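Local coordinates for bluetongue virus COAT protein VP7 (Bluetongue virus, PDB 1BVP), which forms homotrimeric capsomers that assemble on an inner scaffold of VP3 to build the core capsid of the virus, at residues Asn38-Asn41 with Leu45-Val48; Tyr126-Glu131 with Val248-Met253; Asn269-Arg274 with Thr290-Leu295. All coordinates share one frame; numbering follows the deposited sequence.

Interaction 1 of 3, residues Asn38-Asn41 with Leu45-Val48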
ATOM      1  N   ASN A  38     -27.165  28.126   4.080  1.00 22.30           N
ATOM      2  CA  ASN A  38     -28.092  29.006   4.746  1.00 19.98           C
ATOM      3  C   ASN A  38     -27.614  29.198   6.216  1.00 19.38           C
ATOM      4  O   ASN A  38     -27.430  30.337   6.648  1.00 21.80           O
ATOM      5  CB  ASN A  38     -29.535  28.460   4.603  1.00 32.85           C
ATOM      6  CG  ASN A  38     -30.594  29.332   5.324  1.00 42.71           C
ATOM      7  OD1 ASN A  38     -31.033  30.328   4.775  1.00 50.26           O
ATOM      8  ND2 ASN A  38     -31.019  28.934   6.540  1.00 38.29           N
ATOM      9  N   ARG A  39     -27.349  28.119   6.968  1.00 16.94           N
ATOM     10  CA  ARG A  39     -26.886  28.280   8.360  1.00 16.30           C
ATOM     11  C   ARG A  39     -25.608  29.105   8.406  1.00 20.66           C
ATOM     12  O   ARG A  39     -25.473  30.046   9.180  1.00 21.70           O
ATOM     13  CB  ARG A  39     -26.599  26.945   9.012  1.00 21.57           C
ATOM     14  CG  ARG A  39     -27.701  26.420   9.862  1.00 35.20           C
ATOM     15  CD  ARG A  39     -28.046  27.370  10.982  1.00 45.31           C
ATOM     16  NE  ARG A  39     -27.419  27.016  12.249  1.00 50.79           N
ATOM     17  CZ  ARG A  39     -27.779  27.536  13.421  1.00 53.39           C
ATOM     18  NH1 ARG A  39     -28.751  28.432  13.475  1.00 52.13           N
ATOM     19  NH2 ARG A  39     -27.188  27.141  14.545  1.00 54.53           N
ATOM     20  N   TYR A  40     -24.686  28.758   7.523  1.00 20.51           N
ATOM     21  CA  TYR A  40     -23.420  29.422   7.446  1.00 15.94           C
ATOM     22  C   TYR A  40     -23.561  30.921   7.217  1.00 16.29           C
ATOM     23  O   TYR A  40     -23.064  31.710   8.010  1.00 18.38           O
ATOM     24  CB  TYR A  40     -22.585  28.784   6.351  1.00 17.34           C
ATOM     25  CG  TYR A  40     -21.195  29.357   6.272  1.00 17.51           C
ATOM     26  CD1 TYR A  40     -20.233  29.048   7.250  1.00 17.74           C
ATOM     27  CD2 TYR A  40     -20.853  30.256   5.258  1.00 17.81           C
ATOM     28  CE1 TYR A  40     -18.972  29.639   7.215  1.00 17.82           C
ATOM     29  CE2 TYR A  40     -19.599  30.844   5.211  1.00 18.16           C
ATOM     30  CZ  TYR A  40     -18.671  30.535   6.186  1.00 18.70           C
ATOM     31  OH  TYR A  40     -17.443  31.128   6.133  1.00 19.58           O
ATOM     32  N   ASN A  41     -24.222  31.324   6.136  1.00 18.93           N
ATOM     33  CA  ASN A  41     -24.406  32.746   5.845  1.00 15.29           C
ATOM     34  C   ASN A  41     -25.117  33.476   7.004  1.00 19.49           C
ATOM     35  O   ASN A  41     -24.764  34.605   7.368  1.00 22.63           O
ATOM     36  CB  ASN A  41     -25.153  32.919   4.533  1.00 13.30           C
ATOM     37  CG  ASN A  41     -24.274  32.639   3.331  1.00 22.16           C
ATOM     38  OD1 ASN A  41     -24.761  32.427   2.232  1.00 22.29           O
ATOM     39  ND2 ASN A  41     -22.960  32.662   3.530  1.00 25.78           N
ATOM     40  N   LEU A  45     -22.604  35.963   8.292  1.00 29.99           N
ATOM     41  CA  LEU A  45     -22.887  37.176   7.542  1.00 29.89           C
ATOM     42  C   LEU A  45     -22.124  37.223   6.252  1.00 30.19           C
ATOM     43  O   LEU A  45     -21.834  38.300   5.717  1.00 37.60           O
ATOM     44  CB  LEU A  45     -22.631  38.438   8.369  1.00 33.54           C
ATOM     45  CG  LEU A  45     -23.680  38.886   9.394  1.00 37.59           C
ATOM     46  CD1 LEU A  45     -24.579  37.747   9.880  1.00 36.14           C
ATOM     47  CD2 LEU A  45     -22.931  39.529  10.568  1.00 40.77           C
ATOM     48  N   ARG A  46     -21.730  36.062   5.762  1.00 26.98           N
ATOM     49  CA  ARG A  46     -21.061  36.041   4.477  1.00 32.19           C
ATOM     50  C   ARG A  46     -22.164  35.786   3.438  1.00 31.89           C
ATOM     51  O   ARG A  46     -23.339  35.595   3.806  1.00 32.64           O
ATOM     52  CB  ARG A  46     -19.930  35.030   4.468  1.00 36.38           C
ATOM     53  CG  ARG A  46     -18.687  35.650   5.066  1.00 51.39           C
ATOM     54  CD  ARG A  46     -17.483  35.420   4.168  1.00 70.82           C
ATOM     55  NE  ARG A  46     -16.888  34.095   4.399  1.00 81.66           N
ATOM     56  CZ  ARG A  46     -15.622  33.893   4.788  1.00 87.00           C
ATOM     57  NH1 ARG A  46     -14.780  34.914   4.970  1.00 85.52           N
ATOM     58  NH2 ARG A  46     -15.219  32.673   5.130  1.00 90.78           N
ATOM     59  N   GLY A  47     -21.845  35.823   2.153  1.00 26.32           N
ATOM     60  CA  GLY A  47     -22.916  35.623   1.195  1.00 16.55           C
ATOM     61  C   GLY A  47     -22.539  34.592   0.173  1.00 24.62           C
ATOM     62  O   GLY A  47     -22.378  34.880  -1.027  1.00 30.01           O
ATOM     63  N   VAL A  48     -22.391  33.371   0.649  1.00 20.28           N
ATOM     64  CA  VAL A  48     -22.009  32.277  -0.220  1.00 18.70           C
ATOM     65  C   VAL A  48     -23.223  31.926  -1.116  1.00 19.49           C
ATOM     66  O   VAL A  48     -24.339  31.910  -0.634  1.00 17.74           O
ATOM     67  CB  VAL A  48     -21.585  31.077   0.665  1.00 14.95           C
ATOM     68  CG1 VAL A  48     -21.184  29.897  -0.166  1.00  9.67           C
ATOM     69  CG2 VAL A  48     -20.462  31.494   1.570  1.00 11.71           C
TER
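The ring of Tyr-40 overlaps Val-48 at its edge, CE2 lying 3.8 Å from Val-48 CG2, with the methyl group close to the ring plane and the two side chains crossing at about a right angle. The contact is a worked example of how a chain folds back at the C-terminal end of a helix, here helix 27-44 in the helical domain of VP7. Leu-45, the first residue to leave the helix, takes up a left-handed backbone conformation with positive phi, 76°, and Arg-46 to Val-48 then run back past the last turn.

Tyr-40 carries its CG anti to the backbone N (chi1 -176°), which sends the ring out along the returning loop towards the Arg-46 guanidinium. The hydroxyl OH is 2.9 Å from Arg-46 NH2, and the ring and guanidinium planes are turned 43° apart. What unites these polar ends is Asp-67 of helix 55-73: its OD2 accepts a hydrogen bond from the tyrosine hydroxyl and forms a salt bridge with the arginine. The shared carboxylate probably offsets the arginine's charge and holds the tyrosine hydroxyl beside it.

The Asn-41 side chain lies beside the loop backbone, its CB 3.3 Å from Arg-46 O and its CG 3.4 Å from Val-48 N. Helix 55-73 grips the loop as well, with Glu-60 OE2 taking the hydrogen bond of Gly-47 N. At the start of the reversal, a bond of the alpha-helical i to i+4 pattern runs from Leu-45 N to Asn-41 O, 2.7 Å.

Interaction 2 of 3, residues Tyr126-Glu131 with Val248-Met253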
ATOM      1  N   TYR A 126      10.228  -1.107   8.561  1.00 28.84           N
ATOM      2  CA  TYR A 126      11.660  -1.246   8.436  1.00 32.38           C
ATOM      3  C   TYR A 126      12.262  -2.504   9.015  1.00 30.24           C
ATOM      4  O   TYR A 126      11.556  -3.320   9.610  1.00 33.34           O
ATOM      5  CB  TYR A 126      12.312  -0.033   9.032  1.00 36.24           C
ATOM      6  CG  TYR A 126      11.673   1.238   8.566  1.00 38.65           C
ATOM      7  CD1 TYR A 126      11.510   1.525   7.183  1.00 37.75           C
ATOM      8  CD2 TYR A 126      11.250   2.182   9.509  1.00 42.62           C
ATOM      9  CE1 TYR A 126      10.934   2.759   6.765  1.00 42.54           C
ATOM     10  CE2 TYR A 126      10.677   3.409   9.123  1.00 46.65           C
ATOM     11  CZ  TYR A 126      10.521   3.701   7.765  1.00 48.36           C
ATOM     12  OH  TYR A 126       9.974   4.944   7.492  1.00 49.02           O
ATOM     13  N   GLY A 127      13.571  -2.661   8.806  1.00 24.17           N
ATOM     14  CA  GLY A 127      14.276  -3.830   9.287  1.00 14.90           C
ATOM     15  C   GLY A 127      14.231  -3.909  10.798  1.00 16.66           C
ATOM     16  O   GLY A 127      14.331  -2.880  11.501  1.00 11.89           O
ATOM     17  N   PHE A 128      14.100  -5.132  11.303  1.00 17.16           N
ATOM     18  CA  PHE A 128      14.036  -5.335  12.736  1.00 11.55           C
ATOM     19  C   PHE A 128      15.225  -4.724  13.476  1.00 13.11           C
ATOM     20  O   PHE A 128      15.095  -4.270  14.608  1.00 15.37           O
ATOM     21  CB  PHE A 128      13.918  -6.819  13.042  1.00 12.41           C
ATOM     22  CG  PHE A 128      13.670  -7.097  14.489  1.00 20.74           C
ATOM     23  CD1 PHE A 128      14.728  -7.238  15.379  1.00 18.81           C
ATOM     24  CD2 PHE A 128      12.388  -7.216  14.972  1.00 20.86           C
ATOM     25  CE1 PHE A 128      14.504  -7.492  16.718  1.00 20.92           C
ATOM     26  CE2 PHE A 128      12.157  -7.472  16.321  1.00 23.53           C
ATOM     27  CZ  PHE A 128      13.220  -7.612  17.189  1.00 24.81           C
ATOM     28  N   PHE A 129      16.387  -4.707  12.829  1.00 18.69           N
ATOM     29  CA  PHE A 129      17.614  -4.163  13.427  1.00 17.07           C
ATOM     30  C   PHE A 129      18.067  -2.863  12.832  1.00 19.02           C
ATOM     31  O   PHE A 129      19.247  -2.561  12.842  1.00 25.43           O
ATOM     32  CB  PHE A 129      18.768  -5.149  13.299  1.00 13.43           C
ATOM     33  CG  PHE A 129      18.538  -6.437  14.003  1.00 10.75           C
ATOM     34  CD1 PHE A 129      18.688  -6.517  15.393  1.00  9.67           C
ATOM     35  CD2 PHE A 129      18.133  -7.568  13.286  1.00  7.06           C
ATOM     36  CE1 PHE A 129      18.424  -7.731  16.079  1.00  5.21           C
ATOM     37  CE2 PHE A 129      17.877  -8.766  13.942  1.00  6.07           C
ATOM     38  CZ  PHE A 129      18.018  -8.850  15.350  1.00  3.54           C
ATOM     39  N   LEU A 130      17.139  -2.076  12.323  1.00 22.31           N
ATOM     40  CA  LEU A 130      17.502  -0.807  11.744  1.00 19.62           C
ATOM     41  C   LEU A 130      18.239   0.099  12.729  1.00 22.86           C
ATOM     42  O   LEU A 130      19.160   0.818  12.355  1.00 24.20           O
ATOM     43  CB  LEU A 130      16.250  -0.095  11.257  1.00 21.33           C
ATOM     44  CG  LEU A 130      16.531   1.249  10.571  1.00 23.49           C
ATOM     45  CD1 LEU A 130      16.793   1.030   9.084  1.00 20.89           C
ATOM     46  CD2 LEU A 130      15.357   2.193  10.787  1.00 21.10           C
ATOM     47  N   GLU A 131      17.878   0.051  14.000  1.00 27.40           N
ATOM     48  CA  GLU A 131      18.532   0.960  14.920  1.00 29.60           C
ATOM     49  C   GLU A 131      19.657   0.361  15.723  1.00 28.59           C
ATOM     50  O   GLU A 131      19.623   0.357  16.946  1.00 32.19           O
ATOM     51  CB  GLU A 131      17.506   1.629  15.817  1.00 36.46           C
ATOM     52  CG  GLU A 131      16.423   2.332  15.027  1.00 45.53           C
ATOM     53  CD  GLU A 131      15.505   3.178  15.882  1.00 50.83           C
ATOM     54  OE1 GLU A 131      15.215   2.774  17.037  1.00 47.38           O
ATOM     55  OE2 GLU A 131      15.084   4.251  15.379  1.00 56.02           O
ATOM     56  N   VAL A 248      12.247 -11.738   8.382  1.00 12.73           N
ATOM     57  CA  VAL A 248      11.548 -11.351   7.170  1.00 15.29           C
ATOM     58  C   VAL A 248      10.548 -10.199   7.369  1.00 19.72           C
ATOM     59  O   VAL A 248      10.419  -9.334   6.499  1.00 19.53           O
ATOM     60  CB  VAL A 248      11.039 -12.562   6.378  1.00 14.14           C
ATOM     61  CG1 VAL A 248      10.816 -13.703   7.261  1.00 17.42           C
ATOM     62  CG2 VAL A 248       9.823 -12.204   5.601  1.00 19.41           C
ATOM     63  N   PHE A 249       9.901 -10.158   8.535  1.00 17.07           N
ATOM     64  CA  PHE A 249       9.018  -9.062   8.945  1.00 11.98           C
ATOM     65  C   PHE A 249       8.536  -9.370  10.334  1.00 13.84           C
ATOM     66  O   PHE A 249       8.592 -10.517  10.776  1.00 16.90           O
ATOM     67  CB  PHE A 249       7.829  -8.818   8.005  1.00 16.88           C
ATOM     68  CG  PHE A 249       6.815  -9.915   7.995  1.00 16.93           C
ATOM     69  CD1 PHE A 249       6.929 -10.979   7.105  1.00 16.63           C
ATOM     70  CD2 PHE A 249       5.743  -9.895   8.877  1.00 17.27           C
ATOM     71  CE1 PHE A 249       5.984 -12.016   7.098  1.00 15.32           C
ATOM     72  CE2 PHE A 249       4.797 -10.930   8.872  1.00 14.43           C
ATOM     73  CZ  PHE A 249       4.921 -11.988   7.983  1.00 12.07           C
ATOM     74  N   TYR A 250       8.112  -8.341  11.048  1.00 16.08           N
ATOM     75  CA  TYR A 250       7.597  -8.535  12.399  1.00 20.03           C
ATOM     76  C   TYR A 250       6.336  -7.677  12.587  1.00 21.45           C
ATOM     77  O   TYR A 250       6.095  -6.761  11.789  1.00 16.83           O
ATOM     78  CB  TYR A 250       8.649  -8.160  13.452  1.00 14.29           C
ATOM     79  CG  TYR A 250       9.027  -6.687  13.515  1.00  6.51           C
ATOM     80  CD1 TYR A 250       9.813  -6.103  12.516  1.00  5.51           C
ATOM     81  CD2 TYR A 250       8.641  -5.888  14.603  1.00  5.58           C
ATOM     82  CE1 TYR A 250      10.216  -4.748  12.603  1.00  4.17           C
ATOM     83  CE2 TYR A 250       9.042  -4.539  14.707  1.00  2.00           C
ATOM     84  CZ  TYR A 250       9.833  -3.991  13.709  1.00  6.72           C
ATOM     85  OH  TYR A 250      10.350  -2.724  13.855  1.00 19.70           O
ATOM     86  N   ILE A 251       5.532  -7.979  13.612  1.00 17.23           N
ATOM     87  CA  ILE A 251       4.322  -7.203  13.876  1.00 15.46           C
ATOM     88  C   ILE A 251       4.320  -6.622  15.289  1.00 16.03           C
ATOM     89  O   ILE A 251       4.730  -7.274  16.243  1.00 17.00           O
ATOM     90  CB  ILE A 251       2.999  -8.008  13.683  1.00 13.62           C
ATOM     91  CG1 ILE A 251       2.901  -9.095  14.736  1.00 13.86           C
ATOM     92  CG2 ILE A 251       2.852  -8.557  12.246  1.00  8.50           C
ATOM     93  CD1 ILE A 251       1.807 -10.049  14.460  1.00 18.46           C
ATOM     94  N   SER A 252       3.890  -5.375  15.417  1.00 16.54           N
ATOM     95  CA  SER A 252       3.802  -4.768  16.723  1.00 15.27           C
ATOM     96  C   SER A 252       2.540  -3.896  16.742  1.00 16.60           C
ATOM     97  O   SER A 252       1.775  -3.910  15.776  1.00 15.21           O
ATOM     98  CB  SER A 252       5.060  -3.965  17.015  1.00 12.38           C
ATOM     99  OG  SER A 252       5.087  -2.756  16.302  1.00 14.56           O
ATOM    100  N   MET A 253       2.290  -3.227  17.868  1.00 18.08           N
ATOM    101  CA  MET A 253       1.144  -2.338  18.003  1.00 12.67           C
ATOM    102  C   MET A 253       1.468  -0.866  17.718  1.00 16.69           C
ATOM    103  O   MET A 253       0.787   0.046  18.183  1.00 22.03           O
ATOM    104  CB  MET A 253       0.439  -2.534  19.346  1.00  7.08           C
ATOM    105  CG  MET A 253      -0.323  -3.848  19.314  1.00 12.02           C
ATOM    106  SD  MET A 253      -1.387  -4.201  20.716  1.00 23.19           S
ATOM    107  CE  MET A 253      -0.527  -3.236  21.788  1.00 21.80           C
TER
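Phe-128 drives the edge of its ring into one face of Tyr-250, a T-shaped pair that packs a loop against strand 241-252 in the jelly-roll beta domain of VP7. The centroids lie 5.0 Å apart and the planes stand at 78°. The touching atom is Phe-128 CD2, 3.7 Å from Tyr-250 CG and displaced from the ring centre towards the rim. Tyr-250 offers this face because its CG sits between the backbone N and the carbonyl carbon (chi1 66°), raising the ring off the strand. On its other edge, Phe-128 points CD1 over the centre of the Phe-129 ring, 3.6 Å above that plane.

Backbone hydrogen bonding shapes the loop: Gly-127 to Leu-130 form a type I turn, closed by Leu-130 N donating to Gly-127 O. Just ahead of the loop, Gln-124 is hydrogen-bonded through its backbone to Tyr-250, which anchors the loop's start to the strand.

Polar links to the trimer start from the same loop. Tyr-126 OH is hydrogen-bonded to Arg-123 of the second subunit, and Leu-130 O to Arg-189 of that subunit.

A van der Waals contact completes the account: Tyr-126 O lies at the edge of the Tyr-250 ring, 3.6 Å from CE1.

Interaction 3 of 3, residues Asn269-Arg274 with Thr290-Leu295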
ATOM      1  N   ASN A 269      -1.570  13.734  -1.275  1.00 11.92           N
ATOM      2  CA  ASN A 269      -2.425  14.789  -1.773  1.00  8.96           C
ATOM      3  C   ASN A 269      -2.210  16.085  -0.995  1.00  7.35           C
ATOM      4  O   ASN A 269      -2.101  17.142  -1.592  1.00 13.43           O
ATOM      5  CB  ASN A 269      -3.887  14.356  -1.677  1.00 12.40           C
ATOM      6  CG  ASN A 269      -4.833  15.318  -2.403  1.00 15.49           C
ATOM      7  OD1 ASN A 269      -5.915  15.642  -1.905  1.00 17.01           O
ATOM      8  ND2 ASN A 269      -4.412  15.795  -3.573  1.00  5.86           N
ATOM      9  N   VAL A 270      -2.179  16.003   0.333  1.00  8.33           N
ATOM     10  CA  VAL A 270      -1.965  17.168   1.212  1.00  4.75           C
ATOM     11  C   VAL A 270      -0.620  17.857   0.970  1.00 10.85           C
ATOM     12  O   VAL A 270      -0.537  19.078   0.954  1.00 14.01           O
ATOM     13  CB  VAL A 270      -1.965  16.742   2.698  1.00  5.84           C
ATOM     14  CG1 VAL A 270      -1.475  17.874   3.571  1.00  5.09           C
ATOM     15  CG2 VAL A 270      -3.339  16.221   3.122  1.00  5.73           C
ATOM     16  N   TYR A 271       0.446  17.076   0.810  1.00 16.31           N
ATOM     17  CA  TYR A 271       1.768  17.663   0.620  1.00 13.03           C
ATOM     18  C   TYR A 271       2.140  18.042  -0.793  1.00 15.07           C
ATOM     19  O   TYR A 271       3.222  18.554  -1.022  1.00 19.17           O
ATOM     20  CB  TYR A 271       2.845  16.812   1.279  1.00  8.42           C
ATOM     21  CG  TYR A 271       2.770  16.813   2.796  1.00  5.00           C
ATOM     22  CD1 TYR A 271       3.243  17.890   3.533  1.00  3.87           C
ATOM     23  CD2 TYR A 271       2.193  15.749   3.497  1.00  6.16           C
ATOM     24  CE1 TYR A 271       3.141  17.927   4.941  1.00  2.00           C
ATOM     25  CE2 TYR A 271       2.087  15.776   4.909  1.00  4.88           C
ATOM     26  CZ  TYR A 271       2.565  16.870   5.609  1.00  4.24           C
ATOM     27  OH  TYR A 271       2.477  16.902   6.987  1.00  9.98           O
ATOM     28  N   SER A 272       1.253  17.805  -1.747  1.00 18.14           N
ATOM     29  CA  SER A 272       1.530  18.220  -3.115  1.00 15.86           C
ATOM     30  C   SER A 272       1.548  19.736  -3.151  1.00 17.25           C
ATOM     31  O   SER A 272       0.901  20.442  -2.340  1.00 15.66           O
ATOM     32  CB  SER A 272       0.494  17.704  -4.080  1.00 13.63           C
ATOM     33  OG  SER A 272       0.663  16.323  -4.187  1.00 22.92           O
ATOM     34  N   PHE A 273       2.277  20.225  -4.132  1.00 15.62           N
ATOM     35  CA  PHE A 273       2.483  21.641  -4.293  1.00 14.25           C
ATOM     36  C   PHE A 273       1.254  22.428  -4.732  1.00 15.09           C
ATOM     37  O   PHE A 273       0.843  23.359  -4.025  1.00 12.79           O
ATOM     38  CB  PHE A 273       3.643  21.838  -5.274  1.00 12.07           C
ATOM     39  CG  PHE A 273       3.968  23.276  -5.549  1.00 10.00           C
ATOM     40  CD1 PHE A 273       4.366  24.132  -4.500  1.00  8.10           C
ATOM     41  CD2 PHE A 273       3.879  23.782  -6.851  1.00  6.37           C
ATOM     42  CE1 PHE A 273       4.674  25.482  -4.742  1.00  4.35           C
ATOM     43  CE2 PHE A 273       4.180  25.132  -7.117  1.00  8.32           C
ATOM     44  CZ  PHE A 273       4.583  25.982  -6.047  1.00  5.07           C
ATOM     45  N   ARG A 274       0.704  22.047  -5.901  1.00 18.44           N
ATOM     46  CA  ARG A 274      -0.456  22.701  -6.550  1.00 11.08           C
ATOM     47  C   ARG A 274      -0.005  24.072  -7.089  1.00 13.82           C
ATOM     48  O   ARG A 274       0.201  24.248  -8.301  1.00 12.55           O
ATOM     49  CB  ARG A 274      -1.649  22.803  -5.581  1.00  9.86           C
ATOM     50  CG  ARG A 274      -2.425  21.518  -5.610  1.00  8.96           C
ATOM     51  CD  ARG A 274      -3.438  21.408  -4.530  1.00 16.02           C
ATOM     52  NE  ARG A 274      -4.435  20.404  -4.889  1.00 14.60           N
ATOM     53  CZ  ARG A 274      -4.394  19.140  -4.504  1.00 15.00           C
ATOM     54  NH1 ARG A 274      -3.398  18.740  -3.722  1.00 15.04           N
ATOM     55  NH2 ARG A 274      -5.293  18.271  -4.979  1.00 16.38           N
ATOM     56  N   THR A 290       1.072  19.078  15.106  1.00 28.57           N
ATOM     57  CA  THR A 290       2.315  18.375  15.415  1.00 25.47           C
ATOM     58  C   THR A 290       2.855  17.670  14.186  1.00 26.04           C
ATOM     59  O   THR A 290       3.823  16.913  14.265  1.00 38.34           O
ATOM     60  CB  THR A 290       2.126  17.369  16.551  1.00 25.62           C
ATOM     61  OG1 THR A 290       0.980  16.559  16.291  1.00 31.79           O
ATOM     62  CG2 THR A 290       1.918  18.104  17.858  1.00 25.29           C
ATOM     63  N   LEU A 291       2.231  17.946  13.048  1.00 16.64           N
ATOM     64  CA  LEU A 291       2.612  17.373  11.785  1.00 14.25           C
ATOM     65  C   LEU A 291       3.608  18.290  11.087  1.00 17.13           C
ATOM     66  O   LEU A 291       3.639  19.498  11.335  1.00 23.67           O
ATOM     67  CB  LEU A 291       1.383  17.263  10.890  1.00 17.11           C
ATOM     68  CG  LEU A 291       0.515  16.034  10.633  1.00 18.78           C
ATOM     69  CD1 LEU A 291       0.872  14.863  11.457  1.00 21.32           C
ATOM     70  CD2 LEU A 291      -0.928  16.440  10.859  1.00 20.10           C
ATOM     71  N   PRO A 292       4.532  17.705  10.311  1.00 18.20           N
ATOM     72  CA  PRO A 292       5.494  18.545   9.599  1.00 17.27           C
ATOM     73  C   PRO A 292       4.699  19.401   8.605  1.00 23.49           C
ATOM     74  O   PRO A 292       3.696  18.959   8.037  1.00 23.20           O
ATOM     75  CB  PRO A 292       6.400  17.525   8.894  1.00 11.48           C
ATOM     76  CG  PRO A 292       5.635  16.217   8.962  1.00 11.27           C
ATOM     77  CD  PRO A 292       4.949  16.290  10.283  1.00 14.22           C
ATOM     78  N   ASN A 293       5.149  20.627   8.394  1.00 26.54           N
ATOM     79  CA  ASN A 293       4.445  21.538   7.524  1.00 24.44           C
ATOM     80  C   ASN A 293       4.672  21.423   6.025  1.00 23.84           C
ATOM     81  O   ASN A 293       3.916  22.005   5.252  1.00 30.47           O
ATOM     82  CB  ASN A 293       4.616  22.967   8.027  1.00 34.17           C
ATOM     83  CG  ASN A 293       6.017  23.495   7.824  1.00 50.86           C
ATOM     84  OD1 ASN A 293       6.841  22.884   7.127  1.00 61.38           O
ATOM     85  ND2 ASN A 293       6.301  24.639   8.419  1.00 55.10           N
ATOM     86  N   MET A 294       5.738  20.767   5.576  1.00 27.51           N
ATOM     87  CA  MET A 294       5.888  20.624   4.119  1.00 21.52           C
ATOM     88  C   MET A 294       6.436  19.333   3.565  1.00 15.93           C
ATOM     89  O   MET A 294       6.457  19.130   2.358  1.00 18.66           O
ATOM     90  CB  MET A 294       6.475  21.859   3.420  1.00 24.87           C
ATOM     91  CG  MET A 294       7.741  22.448   3.961  1.00 29.53           C
ATOM     92  SD  MET A 294       8.139  23.840   2.901  1.00 32.83           S
ATOM     93  CE  MET A 294       7.669  25.198   3.898  1.00 25.82           C
ATOM     94  N   LEU A 295       6.798  18.414   4.446  1.00 19.37           N
ATOM     95  CA  LEU A 295       7.284  17.109   4.006  1.00 14.80           C
ATOM     96  C   LEU A 295       6.549  16.090   4.845  1.00 12.81           C
ATOM     97  O   LEU A 295       6.292  16.326   6.028  1.00 15.46           O
ATOM     98  CB  LEU A 295       8.798  16.964   4.213  1.00 11.09           C
ATOM     99  CG  LEU A 295       9.675  17.836   3.311  1.00 14.61           C
ATOM    100  CD1 LEU A 295      11.066  17.898   3.843  1.00 16.73           C
ATOM    101  CD2 LEU A 295       9.654  17.326   1.898  1.00 13.18           C
TER
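Tyr-271 reaches across to the loop 290-295 with its ring turned so that both faces and an edge are used. Its CG lies anti to the carbonyl carbon (chi1 -68°), and the ring runs outward from the helix until the hydroxyl arrives among Leu-291 and Pro-292. There OH donates to Pro-292 O at 2.6 Å, meeting the carbonyl at a C=O...O angle of 148° and tilted 17° from its plane. The acceptor lies close to the plane of the tyrosine ring, as does the carbonyl carbon of Asn-293, so the loop backbone passes along the ring edge. Pro-292 CG, 3.8 Å from Tyr-271 OH, and Leu-291 CB, 4.1 Å from that same OH, border the hydroxyl with apolar surface, and the bond gives the hydroxyl of this buried tyrosine a partner.

The two faces meet different parts of the chain. Over one stands Val-270 CG1, contributed by the preceding helical residue; over the opposite face the loop turns across, with Leu-295 C 3.9 Å above the plane and offset towards the rim. Closer to the root of the ring, Tyr-271 CD1 is 3.5 Å from Met-294 C.

This is a tyrosine in the C-terminal part of helix 263-271 packed on the loop that follows helix 276-286, within the helical domain; Leu-286 of the latter helix also touches both Tyr-271 and Leu-291. Both segments take part in the trimer: Leu-295 packs on Ile-251 of the second subunit, and Arg-274 N is bonded to Thr-118 of that subunit.

Beyond the tyrosine, the Arg-274 guanidinium folds back on the helix, in a cation-pi contact with Trp-278. Its NH1 makes a weak hydrogen bond to Asn-269 O, which lies in the guanidinium plane.

How the interactions relate
The three contacts follow one another along the chain without overlap and sample both domains of the VP7 subunit. Interaction 1 lies in the helical domain, at the end of helix 27-44; interaction 2 packs a loop on strand 241-252 of the beta domain; interaction 3 returns to the helical domain at helix 263-271, the next helix after that strand. Centres of interactions 1 and 2 are about 52 Å apart, on opposite sides of the chain's centre, those of 2 and 3 about 27 Å, and those of 1 and 3 about 30 Å. Interactions 2 and 3 both touch the second subunit; no other chain of the trimer touches interaction 1, which lies wholly within one subunit.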